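Local coordinates for xylose isomerase domain protein (Alicyclobacillus acidocaldarius subsp. acidocaldarius, PDB 3U0H) that probably acts as an isomerase and adopts a xylose isomerase-like TIM-barrel fold, at residues A[79-83]-A[122-127]; A[99-105]-A[135-141]; A[128-132]-A[171-175]; A[49-53]-A[92-96]. One frame throughout, in Å; residues are numbered along the deposited sequence. Where two conformers were deposited one is given.

Contact 1: residues A[79-83]-A[122-127]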
loop_
_atom_site.group_PDB
_atom_site.type_symbol
_atom_site.label_atom_id
_atom_site.label_comp_id
_atom_site.label_asym_id
_atom_site.label_seq_id
_atom_site.Cartn_x
_atom_site.Cartn_y
_atom_site.Cartn_z
ATOM N N PHE A 79 -0.062 -1.728 23.042
ATOM C CA PHE A 79 -0.139 -0.837 21.912
ATOM C C PHE A 79 -1.138 -1.363 20.881
ATOM O O PHE A 79 -2.020 -0.630 20.437
ATOM C CB PHE A 79 1.240 -0.581 21.233
ATOM C CG PHE A 79 1.114 0.085 19.904
ATOM C CD1 PHE A 79 0.718 1.394 19.836
ATOM C CD2 PHE A 79 1.276 -0.626 18.732
ATOM C CE1 PHE A 79 0.528 2.020 18.626
ATOM C CE2 PHE A 79 1.108 -0.006 17.513
ATOM C CZ PHE A 79 0.741 1.339 17.466
ATOM N N LEU A 80 -0.991 -2.610 20.483
ATOM C CA LEU A 80 -1.927 -3.157 19.495
ATOM C C LEU A 80 -3.381 -3.085 19.950
ATOM O O LEU A 80 -4.301 -2.835 19.137
ATOM C CB LEU A 80 -1.577 -4.582 19.082
ATOM C CG LEU A 80 -0.273 -4.683 18.255
ATOM C CD1 LEU A 80 0.178 -6.148 18.034
ATOM C CD2 LEU A 80 -0.321 -3.890 16.931
ATOM N N ARG A 81 -3.592 -3.276 21.224
ATOM C CA ARG A 81 -4.914 -3.255 21.812
ATOM C C ARG A 81 -5.483 -1.844 21.716
ATOM O O ARG A 81 -6.584 -1.614 21.273
ATOM C CB ARG A 81 -4.791 -3.726 23.273
ATOM C CG ARG A 81 -6.091 -3.854 24.070
ATOM C CD ARG A 81 -5.819 -4.391 25.483
ATOM N NE ARG A 81 -4.854 -5.499 25.458
ATOM C CZ ARG A 81 -3.841 -5.639 26.318
ATOM N NH1 ARG A 81 -3.632 -4.750 27.304
ATOM N NH2 ARG A 81 -3.023 -6.660 26.168
ATOM N N GLU A 82 -4.683 -0.880 22.142
ATOM C CA GLU A 82 -5.128 0.517 22.089
ATOM C C GLU A 82 -5.309 1.002 20.641
ATOM O O GLU A 82 -6.196 1.858 20.356
ATOM C CB GLU A 82 -4.167 1.403 22.867
ATOM C CG GLU A 82 -4.102 1.057 24.360
ATOM C CD GLU A 82 -5.461 1.226 25.006
ATOM O OE1 GLU A 82 -6.107 2.266 24.741
ATOM O OE2 GLU A 82 -5.911 0.296 25.735
ATOM N N LEU A 83 -4.552 0.411 19.708
ATOM C CA LEU A 83 -4.704 0.756 18.293
ATOM C C LEU A 83 -6.035 0.241 17.740
ATOM O O LEU A 83 -6.687 0.881 16.909
ATOM C CB LEU A 83 -3.527 0.231 17.478
ATOM C CG LEU A 83 -3.563 0.529 15.985
ATOM C CD1 LEU A 83 -3.308 2.010 15.747
ATOM C CD2 LEU A 83 -2.528 -0.369 15.277
ATOM N N ARG A 122 7.048 2.928 12.597
ATOM C CA ARG A 122 6.080 1.896 12.204
ATOM C C ARG A 122 4.733 2.041 12.922
ATOM O O ARG A 122 3.696 1.755 12.372
ATOM C CB ARG A 122 6.673 0.504 12.407
ATOM C CG ARG A 122 5.718 -0.643 12.070
ATOM C CD ARG A 122 4.939 -1.141 13.281
ATOM N NE ARG A 122 5.746 -1.575 14.437
ATOM C CZ ARG A 122 5.246 -1.985 15.613
ATOM N NH1 ARG A 122 3.933 -1.984 15.859
ATOM N NH2 ARG A 122 6.076 -2.405 16.560
ATOM N N ARG A 123 4.751 2.454 14.172
ATOM C CA ARG A 123 3.512 2.563 14.969
ATOM C C ARG A 123 2.671 3.791 14.590
ATOM O O ARG A 123 1.449 3.769 14.664
ATOM C CB ARG A 123 3.869 2.629 16.464
ATOM C CG ARG A 123 4.338 1.315 17.048
ATOM C CD ARG A 123 4.634 1.417 18.533
ATOM N NE ARG A 123 4.872 0.130 19.158
ATOM C CZ ARG A 123 4.946 -0.058 20.483
ATOM N NH1 ARG A 123 4.766 0.977 21.347
ATOM N NH2 ARG A 123 5.190 -1.272 20.962
ATOM N N ILE A 124 3.353 4.862 14.245
ATOM C CA ILE A 124 2.727 6.087 13.760
ATOM C C ILE A 124 2.080 5.820 12.419
ATOM O O ILE A 124 0.991 6.319 12.151
ATOM C CB ILE A 124 3.745 7.263 13.653
ATOM C CG1 ILE A 124 4.214 7.677 15.079
ATOM C CG2 ILE A 124 3.104 8.469 12.958
ATOM C CD1 ILE A 124 5.217 8.826 15.185
ATOM N N ARG A 125 2.745 5.012 11.592
ATOM C CA ARG A 125 2.229 4.572 10.295
ATOM C C ARG A 125 0.932 3.789 10.527
ATOM O O ARG A 125 -0.090 4.019 9.851
ATOM C CB ARG A 125 3.276 3.698 9.588
ATOM C CG ARG A 125 2.829 3.100 8.279
ATOM C CD ARG A 125 3.815 1.988 7.815
ATOM N NE ARG A 125 5.174 2.485 7.879
ATOM C CZ ARG A 125 6.305 1.814 8.135
ATOM N NH1 ARG A 125 6.331 0.519 8.327
ATOM N NH2 ARG A 125 7.449 2.528 8.185
ATOM N N GLN A 126 0.993 2.816 11.435
ATOM C CA GLN A 126 -0.198 2.030 11.805
ATOM C C GLN A 126 -1.320 2.958 12.305
ATOM O O GLN A 126 -2.467 2.794 11.942
ATOM C CB GLN A 126 0.150 0.959 12.817
ATOM C CG GLN A 126 0.942 -0.225 12.249
ATOM C CD GLN A 126 1.319 -1.255 13.324
ATOM O OE1 GLN A 126 1.796 -0.915 14.395
ATOM N NE2 GLN A 126 1.088 -2.499 13.036
ATOM N N VAL A 127 -0.994 3.945 13.112
ATOM C CA VAL A 127 -2.007 4.869 13.579
ATOM C C VAL A 127 -2.602 5.631 12.399
ATOM O O VAL A 127 -3.831 5.708 12.279
ATOM C CB VAL A 127 -1.445 5.795 14.634
ATOM C CG1 VAL A 127 -2.366 6.996 14.922
ATOM C CG2 VAL A 127 -1.201 5.003 15.919
#
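In a TIM barrel the helices that surround the strands also pack on one another, and the pairing of helix 76-84 with helix 113-131 illustrates how. The segments run nearly parallel (19°), with their axes 11.3 Å apart at closest approach, a spacing filled by F79 and, a turn later, L83. F79 acts as a knob in the hole formed by R122, R123, Q126 and V127. The R123 guanidinium stacks flat on the F79 ring, planes 5° apart and centres 4.5 Å apart, while R123 CD makes a CH-pi contact 3.8 Å from the ring centroid, almost along its normal. One turn further on, apolar packing takes over. L83 CD1 meets V127 CG2 at 3.7 Å, and L83 CD2 lies 3.9 Å from Q126 CB. No hydrogen bond joins the segments, since F79, L80 and L83 offer no polar side-chain group; the arginines bond elsewhere. R123 donates to the carbonyl of D74 and forms a salt bridge with E76, which also pairs with R122; R122 reaches E167 of the second subunit as well. R122 NH1 donates to Q126 OE1 at 2.8 Å, and that oxygen lies at the ring edge, 3.3 Å from F79 CE2.

Contact 2: residues A[99-105]-A[135-141]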
loop_
_atom_site.group_PDB
_atom_site.type_symbol
_atom_site.label_atom_id
_atom_site.label_comp_id
_atom_site.label_asym_id
_atom_site.label_seq_id
_atom_site.Cartn_x
_atom_site.Cartn_y
_atom_site.Cartn_z
ATOM N N ARG A 99 -10.932 17.028 13.067
ATOM C CA ARG A 99 -10.416 16.402 11.781
ATOM C C ARG A 99 -8.996 15.810 11.854
ATOM O O ARG A 99 -8.448 15.360 10.856
ATOM C CB ARG A 99 -10.411 17.427 10.637
ATOM C CG ARG A 99 -11.791 17.836 10.140
ATOM C CD ARG A 99 -12.577 16.628 9.600
ATOM N NE ARG A 99 -13.550 16.124 10.590
ATOM C CZ ARG A 99 -14.823 16.525 10.703
ATOM N NH1 ARG A 99 -15.349 17.433 9.869
ATOM N NH2 ARG A 99 -15.587 16.002 11.659
ATOM N N SER A 100 -8.416 15.827 13.040
ATOM C CA SER A 100 -6.979 15.674 13.255
ATOM C C SER A 100 -6.780 14.869 14.526
ATOM O O SER A 100 -7.525 14.998 15.491
ATOM C CB SER A 100 -6.359 17.042 13.487
ATOM O OG SER A 100 -7.165 17.860 14.381
ATOM N N VAL A 101 -5.722 14.092 14.536
ATOM C CA VAL A 101 -5.273 13.383 15.693
ATOM C C VAL A 101 -3.808 13.766 15.827
ATOM O O VAL A 101 -3.086 13.749 14.823
ATOM C CB VAL A 101 -5.424 11.868 15.492
ATOM C CG1 VAL A 101 -4.876 11.133 16.666
ATOM C CG2 VAL A 101 -6.879 11.529 15.240
ATOM N N THR A 102 -3.342 14.093 17.033
ATOM C CA THR A 102 -1.962 14.658 17.197
ATOM C C THR A 102 -1.170 13.968 18.283
ATOM O O THR A 102 -1.717 13.316 19.167
ATOM C CB THR A 102 -1.994 16.177 17.484
ATOM O OG1 THR A 102 -2.744 16.411 18.690
ATOM C CG2 THR A 102 -2.663 16.970 16.291
ATOM N N ALA A 103 0.137 14.103 18.205
ATOM C CA ALA A 103 1.036 13.613 19.241
ATOM C C ALA A 103 2.343 14.380 19.129
ATOM O O ALA A 103 2.619 15.033 18.120
ATOM C CB ALA A 103 1.259 12.125 19.050
ATOM N N PHE A 104 3.128 14.391 20.203
ATOM C CA PHE A 104 4.382 15.138 20.182
ATOM C C PHE A 104 5.497 14.118 20.124
ATOM O O PHE A 104 5.251 12.947 20.354
ATOM C CB PHE A 104 4.517 16.133 21.324
ATOM C CG PHE A 104 4.792 15.509 22.679
ATOM C CD1 PHE A 104 6.098 15.282 23.097
ATOM C CD2 PHE A 104 3.738 15.151 23.527
ATOM C CE1 PHE A 104 6.354 14.736 24.336
ATOM C CE2 PHE A 104 3.976 14.572 24.768
ATOM C CZ PHE A 104 5.287 14.375 25.184
ATOM N N LEU A 105 6.666 14.562 19.675
ATOM C CA LEU A 105 7.838 13.723 19.577
ATOM C C LEU A 105 8.875 14.262 20.530
ATOM O O LEU A 105 9.036 15.481 20.676
ATOM C CB LEU A 105 8.382 13.741 18.159
ATOM C CG LEU A 105 7.451 13.299 17.034
ATOM C CD1 LEU A 105 8.173 13.385 15.679
ATOM C CD2 LEU A 105 6.896 11.915 17.347
ATOM N N GLY A 135 -10.901 10.001 6.950
ATOM C CA GLY A 135 -10.509 11.298 6.413
ATOM C C GLY A 135 -9.859 12.160 7.482
ATOM O O GLY A 135 -10.172 13.336 7.645
HETATM N N MSE A 136 -8.985 11.574 8.263
HETATM C CA MSE A 136 -8.357 12.345 9.330
HETATM C C MSE A 136 -6.846 12.310 9.157
HETATM O O MSE A 136 -6.240 11.352 8.605
HETATM C CB MSE A 136 -8.829 11.839 10.680
HETATM C CG MSE A 136 -10.275 12.225 11.063
HETATM SE SE MSE A 136 -10.886 11.320 12.708
HETATM C CE MSE A 136 -10.651 12.715 14.063
ATOM N N ARG A 137 -6.226 13.391 9.562
ATOM C CA ARG A 137 -4.776 13.453 9.480
ATOM C C ARG A 137 -4.150 13.428 10.862
ATOM O O ARG A 137 -4.769 13.850 11.859
ATOM C CB ARG A 137 -4.330 14.716 8.730
ATOM C CG ARG A 137 -4.615 14.766 7.221
ATOM C CD ARG A 137 -4.583 16.214 6.685
ATOM N NE ARG A 137 -5.648 17.019 7.307
ATOM C CZ ARG A 137 -5.564 18.292 7.647
ATOM N NH1 ARG A 137 -4.488 19.002 7.455
ATOM N NH2 ARG A 137 -6.592 18.856 8.194
ATOM N N VAL A 138 -2.909 12.932 10.889
ATOM C CA VAL A 138 -2.053 12.907 12.034
ATOM C C VAL A 138 -1.106 14.106 11.963
ATOM O O VAL A 138 -0.402 14.328 10.995
ATOM C CB VAL A 138 -1.247 11.574 12.085
ATOM C CG1 VAL A 138 -0.259 11.525 13.290
ATOM C CG2 VAL A 138 -2.210 10.406 12.128
ATOM N N GLY A 139 -1.121 14.919 12.982
ATOM C CA GLY A 139 -0.132 15.969 13.088
ATOM C C GLY A 139 0.796 15.669 14.251
ATOM O O GLY A 139 0.371 15.339 15.363
ATOM N N LEU A 140 2.077 15.738 13.964
ATOM C CA LEU A 140 3.108 15.380 14.909
ATOM C C LEU A 140 3.703 16.702 15.338
ATOM O O LEU A 140 4.142 17.487 14.510
ATOM C CB LEU A 140 4.165 14.504 14.211
ATOM C CG LEU A 140 3.688 13.156 13.773
ATOM C CD1 LEU A 140 4.751 12.277 13.108
ATOM C CD2 LEU A 140 3.053 12.382 14.935
ATOM N N GLU A 141 3.677 16.958 16.626
ATOM C CA GLU A 141 4.319 18.118 17.180
ATOM C C GLU A 141 5.833 17.995 17.380
ATOM O O GLU A 141 6.274 17.300 18.287
ATOM C CB GLU A 141 3.644 18.470 18.509
ATOM C CG GLU A 141 4.154 19.773 19.111
ATOM C CD GLU A 141 3.430 20.129 20.414
ATOM O OE1 GLU A 141 2.563 19.367 20.903
ATOM O OE2 GLU A 141 3.720 21.210 20.944
HETATM O O HOH W 1 -8.529 16.096 8.435
#
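V101, A103, V138 and L140 form the apolar side of this strand pair, turned toward the surrounding helices. A103 CB touches L140 CD2 at 4.5 Å, L105 CD1 extends the patch to L140 CB at 4.4 Å, and at the other end the selenomethionine M136 brings CE to 4.1 Å from V101 CG2. L131 of helix 113-131 packs on V101 and V138, while L162 of helix 159-169 covers L105 and L140.

Between these side chains the backbones are joined by regular parallel pairing, the generic link between neighbouring strands of a TIM barrel, here the fourth and fifth. Six hydrogen bonds pass back and forth, among them V101 N to R137 O (2.9 Å), G139 N to V101 O (2.9 Å) and E141 N to A103 O (2.7 Å). The T102 backbone bonds L66 and L68, and that of V138 bonds N173 and G175, on or next to the neighbouring strands.

The opposite face carries S100, T102, F104, R137 and E141. G139 adds no bulk there: a CB on it would lie 3.6 Å from T102 CG2. The hydroxyls of S100 and T102 both bond N65. A water donates to R99 O (2.5 Å) and accepts from R137 NE (3.2 Å), while R137 NH1 donates to the carbonyl of E199. At the C-terminal end, where TIM barrels hold their active sites, the E141 side chain lies about 4 Å from a bound ethanediol, probably from the crystallisation liquor but possibly marking a pocket.

Contact 3: residues A[128-132]-A[171-175]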
loop_
_atom_site.group_PDB
_atom_site.type_symbol
_atom_site.label_atom_id
_atom_site.label_comp_id
_atom_site.label_asym_id
_atom_site.label_seq_id
_atom_site.Cartn_x
_atom_site.Cartn_y
_atom_site.Cartn_z
ATOM N N ALA A 128 -1.743 6.144 11.521
ATOM C CA ALA A 128 -2.190 6.949 10.400
ATOM C C ALA A 128 -3.067 6.131 9.481
ATOM O O ALA A 128 -4.061 6.605 8.995
ATOM C CB ALA A 128 -0.991 7.439 9.617
ATOM N N VAL A 129 -2.688 4.892 9.241
ATOM C CA VAL A 129 -3.482 3.984 8.438
ATOM C C VAL A 129 -4.873 3.716 9.021
ATOM O O VAL A 129 -5.847 3.715 8.256
ATOM C CB VAL A 129 -2.750 2.653 8.178
ATOM C CG1 VAL A 129 -3.695 1.589 7.578
ATOM C CG2 VAL A 129 -1.538 2.911 7.283
ATOM N N GLU A 130 -5.019 3.571 10.334
ATOM C CA GLU A 130 -6.357 3.328 10.906
ATOM C C GLU A 130 -7.213 4.552 10.647
ATOM O O GLU A 130 -8.452 4.470 10.688
ATOM C CB GLU A 130 -6.340 3.051 12.429
ATOM C CG GLU A 130 -5.754 1.703 12.806
ATOM C CD GLU A 130 -6.500 0.590 12.111
ATOM O OE1 GLU A 130 -7.739 0.620 12.161
ATOM O OE2 GLU A 130 -5.877 -0.264 11.463
ATOM N N LEU A 131 -6.573 5.676 10.355
ATOM C CA LEU A 131 -7.358 6.929 10.248
ATOM C C LEU A 131 -7.703 7.316 8.798
ATOM O O LEU A 131 -8.498 8.222 8.564
ATOM C CB LEU A 131 -6.658 8.081 10.993
ATOM C CG LEU A 131 -6.549 7.964 12.524
ATOM C CD1 LEU A 131 -5.551 9.025 13.002
ATOM C CD2 LEU A 131 -7.886 8.190 13.237
ATOM N N LEU A 132 -7.123 6.619 7.826
ATOM C CA LEU A 132 -7.393 6.940 6.424
ATOM C C LEU A 132 -8.880 6.825 6.079
ATOM O O LEU A 132 -9.336 7.673 5.381
ATOM C CB LEU A 132 -6.541 6.084 5.460
ATOM C CG LEU A 132 -5.019 6.352 5.512
ATOM C CD1 LEU A 132 -4.158 5.305 4.750
ATOM C CD2 LEU A 132 -4.758 7.773 4.987
ATOM N N ALA A 171 3.358 7.462 5.370
ATOM C CA ALA A 171 1.893 7.463 5.365
ATOM C C ALA A 171 1.528 8.792 4.820
ATOM O O ALA A 171 2.086 9.824 5.235
ATOM C CB ALA A 171 1.277 7.306 6.760
ATOM N N PRO A 172 0.547 8.817 3.928
ATOM C CA PRO A 172 0.252 10.062 3.190
ATOM C C PRO A 172 -0.502 11.138 4.022
ATOM O O PRO A 172 -0.432 12.320 3.714
ATOM C CB PRO A 172 -0.601 9.560 2.034
ATOM C CG PRO A 172 -1.295 8.285 2.542
ATOM C CD PRO A 172 -0.442 7.742 3.667
ATOM N N ASN A 173 -1.125 10.752 5.126
ATOM C CA ASN A 173 -1.901 11.676 5.931
ATOM C C ASN A 173 -1.200 12.153 7.187
ATOM O O ASN A 173 -1.912 12.452 8.189
ATOM C CB ASN A 173 -3.286 11.070 6.349
ATOM C CG ASN A 173 -3.157 9.793 7.153
ATOM O OD1 ASN A 173 -2.238 9.026 6.931
ATOM N ND2 ASN A 173 -4.099 9.527 8.035
ATOM N N VAL A 174 0.136 12.274 7.159
ATOM C CA VAL A 174 0.900 12.709 8.349
ATOM C C VAL A 174 1.561 14.033 8.105
ATOM O O VAL A 174 2.252 14.205 7.112
ATOM C CB VAL A 174 1.936 11.662 8.837
ATOM C CG1 VAL A 174 2.709 12.122 10.079
ATOM C CG2 VAL A 174 1.189 10.378 9.186
ATOM N N GLY A 175 1.311 14.981 9.029
ATOM C CA GLY A 175 1.864 16.320 8.921
ATOM C C GLY A 175 2.360 16.859 10.246
ATOM O O GLY A 175 2.881 16.123 11.060
#
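A171 opens a type I beta turn that ends at V174, and its methyl group makes the first contact: A171 CB rests 3.7 Å from A128 CB, where the two backbones come closest, with CA atoms 6.5 Å apart. P172 follows at the margin, its CG 4.3 Å from L132 CD2.

N173 carries the polar part of the contact. Its CB points toward the helix, and N173 ND2 donates to A128 O at 3.1 Å. That carbonyl also accepts the L131 amide (L131 N to A128 O, 3.0 Å), so the asparagine adds a second donor to it. N173 ND2 also donates to the carbonyl of M136. The turn thereby ties together two parts of the (beta/alpha)8 barrel: the C-terminal part of helix 113-131 and the chain entering the fifth strand, both met just before the sixth strand begins. N173 OD1 has no hydrogen-bonding partner in the model; it lies 3.4 Å from A128 CB, and L132 CD2 approaches N173 CG equally closely, at 3.4 Å. L132 of the third subunit packs on this same group, touching L132, P172 and N173.

V174 begins strand 174-179 and returns the contact to apolar packing. V174 CG2 sits 3.7 Å from A128 CB, so the alanine methyl group touches both A171 and V174; W166 and I169 of helix 159-169 also pack against V174.

Contact 4: residues A[49-53]-A[92-96]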
loop_
_atom_site.group_PDB
_atom_site.type_symbol
_atom_site.label_atom_id
_atom_site.label_comp_id
_atom_site.label_asym_id
_atom_site.label_seq_id
_atom_site.Cartn_x
_atom_site.Cartn_y
_atom_site.Cartn_z
ATOM N N ASP A 49 -22.446 8.295 24.508
ATOM C CA ASP A 49 -21.876 9.210 23.470
ATOM C C ASP A 49 -22.824 10.354 23.048
ATOM O O ASP A 49 -22.383 11.454 22.717
ATOM C CB ASP A 49 -21.494 8.414 22.192
ATOM C CG ASP A 49 -20.330 7.432 22.404
ATOM O OD1 ASP A 49 -19.856 7.330 23.550
ATOM O OD2 ASP A 49 -19.853 6.792 21.404
ATOM N N ALA A 50 -24.123 10.080 23.013
ATOM C CA ALA A 50 -25.103 11.045 22.514
ATOM C C ALA A 50 -25.232 12.299 23.434
ATOM O O ALA A 50 -25.310 13.450 22.989
ATOM C CB ALA A 50 -26.460 10.345 22.358
ATOM N N ALA A 51 -25.262 12.038 24.732
ATOM C CA ALA A 51 -25.186 13.080 25.761
ATOM C C ALA A 51 -23.945 13.978 25.572
ATOM O O ALA A 51 -24.037 15.176 25.744
ATOM C CB ALA A 51 -25.185 12.438 27.145
ATOM N N VAL A 52 -22.805 13.397 25.198
ATOM C CA VAL A 52 -21.572 14.185 24.983
ATOM C C VAL A 52 -21.733 15.088 23.759
ATOM O O VAL A 52 -21.308 16.234 23.752
ATOM C CB VAL A 52 -20.314 13.308 24.845
ATOM C CG1 VAL A 52 -19.106 14.173 24.480
ATOM C CG2 VAL A 52 -20.051 12.526 26.137
ATOM N N GLU A 53 -22.404 14.584 22.743
ATOM C CA GLU A 53 -22.585 15.379 21.551
ATOM C C GLU A 53 -23.542 16.509 21.827
ATOM O O GLU A 53 -23.338 17.621 21.389
ATOM C CB GLU A 53 -23.048 14.492 20.416
ATOM C CG GLU A 53 -23.923 15.162 19.391
ATOM C CD GLU A 53 -23.905 14.385 18.088
ATOM O OE1 GLU A 53 -23.582 13.164 18.095
ATOM O OE2 GLU A 53 -24.147 15.024 17.062
ATOM N N LEU A 92 -16.037 9.108 17.303
ATOM C CA LEU A 92 -16.776 9.889 18.267
ATOM C C LEU A 92 -16.228 11.318 18.138
ATOM O O LEU A 92 -16.976 12.249 18.030
ATOM C CB LEU A 92 -16.642 9.325 19.675
ATOM C CG LEU A 92 -17.134 10.285 20.798
ATOM C CD1 LEU A 92 -18.636 10.649 20.652
ATOM C CD2 LEU A 92 -16.835 9.745 22.213
ATOM N N CYS A 93 -14.921 11.486 18.041
ATOM C CA CYS A 93 -14.408 12.849 18.001
ATOM C C CYS A 93 -14.728 13.521 16.692
ATOM O O CYS A 93 -14.990 14.737 16.686
ATOM C CB CYS A 93 -12.904 12.904 18.285
ATOM S SG CYS A 93 -12.508 12.476 20.001
ATOM N N ALA A 94 -14.718 12.765 15.589
ATOM C CA ALA A 94 -15.147 13.332 14.266
ATOM C C ALA A 94 -16.559 13.953 14.347
ATOM O O ALA A 94 -16.805 15.023 13.798
ATOM C CB ALA A 94 -15.100 12.266 13.131
ATOM N N ARG A 95 -17.465 13.262 15.052
ATOM C CA ARG A 95 -18.873 13.650 15.194
ATOM C C ARG A 95 -19.025 14.981 15.948
ATOM O O ARG A 95 -20.014 15.666 15.794
ATOM C CB ARG A 95 -19.654 12.584 16.018
ATOM C CG ARG A 95 -20.277 11.429 15.236
ATOM C CD ARG A 95 -20.753 10.305 16.177
ATOM N NE ARG A 95 -21.731 10.802 17.144
ATOM C CZ ARG A 95 -22.326 10.051 18.069
ATOM N NH1 ARG A 95 -23.224 10.599 18.870
ATOM N NH2 ARG A 95 -22.034 8.756 18.184
ATOM N N LEU A 96 -18.066 15.247 16.825
ATOM C CA LEU A 96 -17.960 16.478 17.582
ATOM C C LEU A 96 -17.158 17.578 16.860
ATOM O O LEU A 96 -17.033 18.698 17.396
ATOM C CB LEU A 96 -17.252 16.173 18.895
ATOM C CG LEU A 96 -17.992 15.193 19.815
ATOM C CD1 LEU A 96 -17.127 14.746 21.004
ATOM C CD2 LEU A 96 -19.238 15.921 20.294
#
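How one carboxylate can serve two interfaces at once is well seen at E53. Its OE1 takes two hydrogen bonds from one guanidinium, from R95 NH1 at 2.7 Å and from R95 NE at 3.1 Å, forming a salt bridge that joins helix 49-57 to helix 86-95. Its OE2 is satisfied by R244 of the third subunit, which also packs on R95. D49 adds only electrostatic attraction: D49 OD2 is 4.4 Å from R95 NH2 and well out of the guanidinium plane, so no N-H points at it. In the backbone, E53 N donates to D49 O at 3.1 Å; within its segment L96 N makes weak bonds to C93 O (3.1 Å) and L92 O (3.4 Å), and the L96 backbone also bonds L63 of strand 62-67.

Beneath the charges the packing is apolar. L96 CD2 lies 3.6 Å from E53 CA, L96 CD1 is 4.0 Å from V52 CG1, and L92 CD1 meets D49 CB at 3.9 Å. Such helix-on-helix packing, buried beneath and salt-bridged outside, belongs to the outer layer of a TIM barrel.

How the contacts relate
Contacts 1, 2 and 3 form one continuous region around helix 113-131. Contacts 1 and 3 use successive parts of that helix, with centres 11 Å apart, and meet where L83 CD1 touches E130 CG at 3.8 Å. Contact 2 is nearer the chain's centre, reached from contact 1 through I124 CD1, 4.1 Å from L140 CD1. Contacts 2 and 3 share the sheet: V138 O and G175 N are 2.7 Å apart, a probable hydrogen bond. Contact 4 lies 19 Å from contact 2 between centres, although R99 NH2 approaches A94 O at 2.6 Å. Contacts 2, 3 and 4 touch the third subunit, contact 1 the second. Ethanediol near contact 2 and glycerol near contact 1 probably come from the crystallisation liquor.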